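Local coordinates for protein beta-d-glucoside glucohydrolase (Hypocrea jecorina, PDB 3ZZ1) that probably hydrolyses terminal, non-reducing beta-D-glucosyl residues to release beta-D-glucose, as a family 3 glycoside hydrolase of cellulose breakdown, at residues Thr180-Tyr185 with Ala682-Val687; Leu184-Phe189 with Asp225-Pro230. All blocks are in the same frame, centred on the assembly; numbering follows the deposited sequence.

Contact 1: residues Thr180-Tyr185 with Ala682-Val687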
loop_
_atom_site.group_PDB
_atom_site.type_symbol
_atom_site.label_atom_id
_atom_site.label_comp_id
_atom_site.label_asym_id
_atom_site.label_seq_id
_atom_site.Cartn_x
_atom_site.Cartn_y
_atom_site.Cartn_z
ATOM N N THR A 180 4.545 3.556 -20.064
ATOM C CA THR A 180 4.660 2.750 -18.849
ATOM C C THR A 180 4.776 3.633 -17.609
ATOM O O THR A 180 4.106 3.387 -16.600
ATOM C CB THR A 180 5.863 1.780 -18.916
ATOM O OG1 THR A 180 5.707 0.906 -20.039
ATOM C CG2 THR A 180 5.960 0.932 -17.650
ATOM N N LEU A 181 5.623 4.657 -17.691
ATOM C CA LEU A 181 5.802 5.596 -16.593
ATOM C C LEU A 181 4.467 6.206 -16.166
ATOM O O LEU A 181 4.163 6.252 -14.975
ATOM C CB LEU A 181 6.815 6.695 -16.957
ATOM C CG LEU A 181 6.990 7.860 -15.965
ATOM C CD1 LEU A 181 7.527 7.376 -14.626
ATOM C CD2 LEU A 181 7.891 8.941 -16.532
ATOM N N HIS A 182 3.674 6.637 -17.147
ATOM C CA HIS A 182 2.423 7.357 -16.901
ATOM C C HIS A 182 1.247 6.448 -16.551
ATOM O O HIS A 182 0.509 6.717 -15.603
ATOM C CB HIS A 182 2.043 8.182 -18.127
ATOM C CG HIS A 182 2.834 9.440 -18.280
ATOM N ND1 HIS A 182 2.447 10.635 -17.713
ATOM C CD2 HIS A 182 3.982 9.695 -18.950
ATOM C CE1 HIS A 182 3.330 11.569 -18.013
ATOM N NE2 HIS A 182 4.267 11.028 -18.770
ATOM N N GLU A 183 1.075 5.388 -17.335
ATOM C CA GLU A 183 -0.143 4.584 -17.318
ATOM C C GLU A 183 -0.164 3.525 -16.212
ATOM O O GLU A 183 -1.235 3.084 -15.785
ATOM C CB GLU A 183 -0.349 3.934 -18.687
ATOM C CG GLU A 183 -1.709 3.299 -18.895
ATOM C CD GLU A 183 -1.928 2.880 -20.331
ATOM O OE1 GLU A 183 -1.612 3.681 -21.246
ATOM O OE2 GLU A 183 -2.418 1.752 -20.547
ATOM N N LEU A 184 1.017 3.121 -15.761
ATOM C CA LEU A 184 1.128 2.115 -14.709
ATOM C C LEU A 184 1.577 2.737 -13.389
ATOM O O LEU A 184 0.842 2.719 -12.399
ATOM C CB LEU A 184 2.077 0.982 -15.139
ATOM C CG LEU A 184 2.267 -0.228 -14.209
ATOM C CD1 LEU A 184 0.950 -0.860 -13.792
ATOM C CD2 LEU A 184 3.157 -1.271 -14.856
ATOM N N TYR A 185 2.780 3.303 -13.383
ATOM C CA TYR A 185 3.398 3.758 -12.137
ATOM C C TYR A 185 2.904 5.103 -11.606
ATOM O O TYR A 185 2.713 5.247 -10.398
ATOM C CB TYR A 185 4.923 3.688 -12.240
ATOM C CG TYR A 185 5.373 2.265 -12.486
ATOM C CD1 TYR A 185 5.395 1.336 -11.447
ATOM C CD2 TYR A 185 5.724 1.833 -13.765
ATOM C CE1 TYR A 185 5.782 0.024 -11.667
ATOM C CE2 TYR A 185 6.111 0.519 -13.996
ATOM C CZ TYR A 185 6.135 -0.379 -12.939
ATOM O OH TYR A 185 6.509 -1.683 -13.148
ATOM N N ALA A 682 3.041 10.643 -27.710
ATOM C CA ALA A 682 3.265 11.731 -28.669
ATOM C C ALA A 682 2.549 13.028 -28.298
ATOM O O ALA A 682 3.147 14.099 -28.347
ATOM C CB ALA A 682 2.897 11.289 -30.091
ATOM N N SER A 683 1.280 12.932 -27.909
ATOM C CA SER A 683 0.497 14.116 -27.538
ATOM C C SER A 683 0.493 14.408 -26.031
ATOM O O SER A 683 -0.029 15.439 -25.600
ATOM C CB SER A 683 -0.939 13.999 -28.062
ATOM O OG SER A 683 -1.595 12.862 -27.521
ATOM N N GLN A 684 1.088 13.510 -25.241
ATOM C CA GLN A 684 1.112 13.623 -23.769
ATOM C C GLN A 684 -0.299 13.849 -23.211
ATOM O O GLN A 684 -0.554 14.791 -22.455
ATOM C CB GLN A 684 2.095 14.711 -23.294
ATOM C CG GLN A 684 3.557 14.463 -23.683
ATOM C CD GLN A 684 4.308 13.605 -22.677
ATOM O OE1 GLN A 684 4.734 14.084 -21.618
ATOM N NE2 GLN A 684 4.506 12.336 -23.018
ATOM N N LYS A 685 -1.212 12.970 -23.609
ATOM C CA LYS A 685 -2.617 13.086 -23.248
ATOM C C LYS A 685 -3.223 11.719 -23.002
ATOM O O LYS A 685 -2.809 10.728 -23.607
ATOM C CB LYS A 685 -3.400 13.801 -24.355
ATOM C CG LYS A 685 -3.156 15.302 -24.418
ATOM C CD LYS A 685 -3.643 15.894 -25.726
ATOM C CE LYS A 685 -3.105 17.304 -25.922
ATOM N NZ LYS A 685 -3.491 18.190 -24.792
ATOM N N TRP A 686 -4.203 11.679 -22.105
ATOM C CA TRP A 686 -5.013 10.489 -21.893
ATOM C C TRP A 686 -6.096 10.446 -22.954
ATOM O O TRP A 686 -6.825 11.423 -23.154
ATOM C CB TRP A 686 -5.634 10.508 -20.504
ATOM C CG TRP A 686 -4.662 10.175 -19.419
ATOM C CD1 TRP A 686 -3.980 11.055 -18.628
ATOM C CD2 TRP A 686 -4.260 8.867 -19.003
ATOM N NE1 TRP A 686 -3.182 10.375 -17.744
ATOM C CE2 TRP A 686 -3.334 9.030 -17.951
ATOM C CE3 TRP A 686 -4.598 7.571 -19.413
ATOM C CZ2 TRP A 686 -2.740 7.946 -17.304
ATOM C CZ3 TRP A 686 -4.008 6.494 -18.772
ATOM C CH2 TRP A 686 -3.089 6.689 -17.728
ATOM N N VAL A 687 -6.188 9.313 -23.642
ATOM C CA VAL A 687 -7.084 9.174 -24.779
ATOM C C VAL A 687 -8.001 7.973 -24.576
ATOM O O VAL A 687 -7.547 6.900 -24.173
ATOM C CB VAL A 687 -6.282 9.026 -26.107
ATOM C CG1 VAL A 687 -7.219 8.837 -27.315
ATOM C CG2 VAL A 687 -5.357 10.238 -26.323
#

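Contact 2: residues Leu184-Phe189 with Asp225-Pro230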
loop_
_atom_site.group_PDB
_atom_site.type_symbol
_atom_site.label_atom_id
_atom_site.label_comp_id
_atom_site.label_asym_id
_atom_site.label_seq_id
_atom_site.Cartn_x
_atom_site.Cartn_y
_atom_site.Cartn_z
ATOM N N LEU A 184 1.017 3.121 -15.761
ATOM C CA LEU A 184 1.128 2.115 -14.709
ATOM C C LEU A 184 1.577 2.737 -13.389
ATOM O O LEU A 184 0.842 2.719 -12.399
ATOM C CB LEU A 184 2.077 0.982 -15.139
ATOM C CG LEU A 184 2.267 -0.228 -14.209
ATOM C CD1 LEU A 184 0.950 -0.860 -13.792
ATOM C CD2 LEU A 184 3.157 -1.271 -14.856
ATOM N N TYR A 185 2.780 3.303 -13.383
ATOM C CA TYR A 185 3.398 3.758 -12.137
ATOM C C TYR A 185 2.904 5.103 -11.606
ATOM O O TYR A 185 2.713 5.247 -10.398
ATOM C CB TYR A 185 4.923 3.688 -12.240
ATOM C CG TYR A 185 5.373 2.265 -12.486
ATOM C CD1 TYR A 185 5.395 1.336 -11.447
ATOM C CD2 TYR A 185 5.724 1.833 -13.765
ATOM C CE1 TYR A 185 5.782 0.024 -11.667
ATOM C CE2 TYR A 185 6.111 0.519 -13.996
ATOM C CZ TYR A 185 6.135 -0.379 -12.939
ATOM O OH TYR A 185 6.509 -1.683 -13.148
ATOM N N THR A 186 2.687 6.070 -12.491
ATOM C CA THR A 186 2.217 7.398 -12.073
ATOM C C THR A 186 0.730 7.375 -11.722
ATOM O O THR A 186 0.288 8.125 -10.859
ATOM C CB THR A 186 2.507 8.487 -13.139
ATOM O OG1 THR A 186 3.896 8.464 -13.479
ATOM C CG2 THR A 186 2.178 9.872 -12.603
ATOM N N TRP A 187 -0.025 6.500 -12.388
ATOM C CA TRP A 187 -1.474 6.361 -12.183
ATOM C C TRP A 187 -1.953 6.544 -10.726
ATOM O O TRP A 187 -2.832 7.377 -10.474
ATOM C CB TRP A 187 -1.973 5.025 -12.765
ATOM C CG TRP A 187 -3.455 4.762 -12.575
ATOM C CD1 TRP A 187 -4.100 4.501 -11.396
ATOM C CD2 TRP A 187 -4.458 4.709 -13.598
ATOM N NE1 TRP A 187 -5.441 4.305 -11.618
ATOM C CE2 TRP A 187 -5.691 4.426 -12.960
ATOM C CE3 TRP A 187 -4.440 4.882 -14.990
ATOM C CZ2 TRP A 187 -6.895 4.310 -13.667
ATOM C CZ3 TRP A 187 -5.639 4.765 -15.695
ATOM C CH2 TRP A 187 -6.848 4.477 -15.028
ATOM N N PRO A 188 -1.401 5.761 -9.768
ATOM C CA PRO A 188 -1.894 5.885 -8.388
ATOM C C PRO A 188 -1.530 7.202 -7.695
ATOM O O PRO A 188 -2.203 7.596 -6.736
ATOM C CB PRO A 188 -1.230 4.701 -7.670
ATOM C CG PRO A 188 -0.041 4.371 -8.494
ATOM C CD PRO A 188 -0.468 4.627 -9.901
ATOM N N PHE A 189 -0.477 7.866 -8.162
ATOM C CA PHE A 189 -0.120 9.187 -7.647
ATOM C C PHE A 189 -1.123 10.240 -8.110
ATOM O O PHE A 189 -1.389 11.210 -7.389
ATOM C CB PHE A 189 1.308 9.564 -8.041
ATOM C CG PHE A 189 2.360 8.818 -7.272
ATOM C CD1 PHE A 189 2.830 9.309 -6.060
ATOM C CD2 PHE A 189 2.878 7.613 -7.754
ATOM C CE1 PHE A 189 3.803 8.619 -5.343
ATOM C CE2 PHE A 189 3.845 6.917 -7.042
ATOM C CZ PHE A 189 4.312 7.425 -5.834
ATOM N N ASP A 225 2.653 19.831 -13.477
ATOM C CA ASP A 225 2.002 20.430 -14.640
ATOM C C ASP A 225 0.915 19.538 -15.248
ATOM O O ASP A 225 -0.174 20.013 -15.571
ATOM C CB ASP A 225 3.037 20.834 -15.699
ATOM C CG ASP A 225 3.930 21.983 -15.246
ATOM O OD1 ASP A 225 3.660 22.577 -14.184
ATOM O OD2 ASP A 225 4.901 22.298 -15.959
ATOM N N GLN A 226 1.208 18.253 -15.398
ATOM C CA GLN A 226 0.257 17.331 -16.008
ATOM C C GLN A 226 -0.778 16.814 -15.012
ATOM O O GLN A 226 -1.960 16.730 -15.343
ATOM C CB GLN A 226 0.982 16.190 -16.717
ATOM C CG GLN A 226 1.602 16.628 -18.039
ATOM C CD GLN A 226 2.498 15.580 -18.662
ATOM O OE1 GLN A 226 2.901 15.708 -19.819
ATOM N NE2 GLN A 226 2.815 14.538 -17.906
ATOM N N LEU A 227 -0.337 16.482 -13.797
ATOM C CA LEU A 227 -1.254 16.038 -12.738
ATOM C C LEU A 227 -1.832 17.199 -11.926
ATOM O O LEU A 227 -2.693 16.991 -11.069
ATOM C CB LEU A 227 -0.586 15.015 -11.804
ATOM C CG LEU A 227 -0.086 13.672 -12.351
ATOM C CD1 LEU A 227 0.316 12.764 -11.201
ATOM C CD2 LEU A 227 -1.142 13.002 -13.206
ATOM N N GLY A 228 -1.355 18.414 -12.194
ATOM C CA GLY A 228 -1.857 19.620 -11.532
ATOM C C GLY A 228 -1.721 19.632 -10.019
ATOM O O GLY A 228 -2.589 20.149 -9.327
ATOM N N PHE A 229 -0.632 19.059 -9.516
ATOM C CA PHE A 229 -0.351 18.982 -8.078
ATOM C C PHE A 229 -0.003 20.363 -7.510
ATOM O O PHE A 229 0.983 20.974 -7.930
ATOM C CB PHE A 229 0.792 17.985 -7.829
ATOM C CG PHE A 229 1.176 17.822 -6.383
ATOM C CD1 PHE A 229 0.226 17.474 -5.420
ATOM C CD2 PHE A 229 2.505 17.974 -5.989
ATOM C CE1 PHE A 229 0.594 17.308 -4.091
ATOM C CE2 PHE A 229 2.876 17.807 -4.665
ATOM C CZ PHE A 229 1.921 17.473 -3.716
ATOM N N PRO A 230 -0.821 20.863 -6.567
ATOM C CA PRO A 230 -0.561 22.182 -5.989
ATOM C C PRO A 230 0.264 22.144 -4.701
ATOM O O PRO A 230 0.649 23.198 -4.195
ATOM C CB PRO A 230 -1.975 22.720 -5.698
ATOM C CG PRO A 230 -2.947 21.617 -6.171
ATOM C CD PRO A 230 -2.143 20.365 -6.163
#

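Contact 1: residues Thr180-Tyr185 with Ala682-Val687
H182 NE2 and Q684 OE1 both hydrogen-bond to Y217 OH, on helix 216-226. H182 NE2 and Q684 OE1 themselves stay 4.2 Å apart, so the phenol joins them.

W686 makes the closer packing. Its CH2 lies 3.6 Å from E183 CA and 3.8 Å from E183 CG. W686 CZ2 is 3.9 Å from H182 O, which sits at the ring edge near its plane. E183 CG is anti to the backbone N (chi1 -168°), and the chain beyond it is extended. This lays CG against the indole and carries the carboxylate past it. There OE1 takes a salt bridge from R179 and a hydrogen bond from W679 N. An alanine in place of W686 would probably leave E183 CA and CG without their aromatic partner and open a gap beside the helix.

The contact joins helix 178-194 of the N-terminal domain to a hairpin of the fibronectin type III-like domain, where Q684 and K685 form a G1 beta bulge opposite D680. W679, on strand 678-680, reaches the helix: its ring stacks on H182 and meets W686 edge-to-face.

Contact 2: residues Leu184-Phe189 with Asp225-Pro230
T186 CG2 meets the end of L227, with CD1 3.7 Å away. This is a methyl-to-methyl contact between two side chains that run obliquely to each other. The same L227 CD1 lies 4.2 Å from F189 C, so one leucine methyl touches both a side chain and the backbone one turn further on. T186 owes its methyl contact to its rotation. CG2 is anti to the backbone N and points at L227, while OG1 lies beside that N (chi1 -53°). OG1 hydrogen-bonds L181 O in the turn before, so the polar end is satisfied within its own helix and the apolar end is left for packing.

The helix is kinked here. P188 has no N-H to give, and F189 N makes a weak bond to T186 O at 2.8 Å. The F189 ring turns away from L227. Y185 O lies in the plane of that ring, at its edge, and Y160 meets it edge-to-face. On the other side, G228 leaves the helical backbone with positive phi (59°).

L227, beside the end of helix 216-226, packs on helix 178-194 on the outside of the TIM-barrel-like domain. L227 reaches A190, T186 packs on V222 and F229 on V193, extending the buried apolar seam. The helices lie in two beta-alpha-beta crossovers that link parallel neighbouring strands 154-160, 199-202 and 232-235.

How the contacts relate
Both contacts use helix 178-194, and their centres are about 10 Å apart. They share L184 and Y185. Along the chain the helix comes first, then 225-230, and much later 682-687. Contact 2 lies within the N-terminal domain and packs L227, beside the end of helix 216-226, on helix 178-194. Contact 1 joins that helix to the fibronectin type III-like domain, 497 residues away. The two also touch directly. W686 CH2 lies 3.5 Å from W187 CE3, with the ring planes at about 80°. One helix therefore takes part in both the packing of the barrel's outer layer and the domain interface.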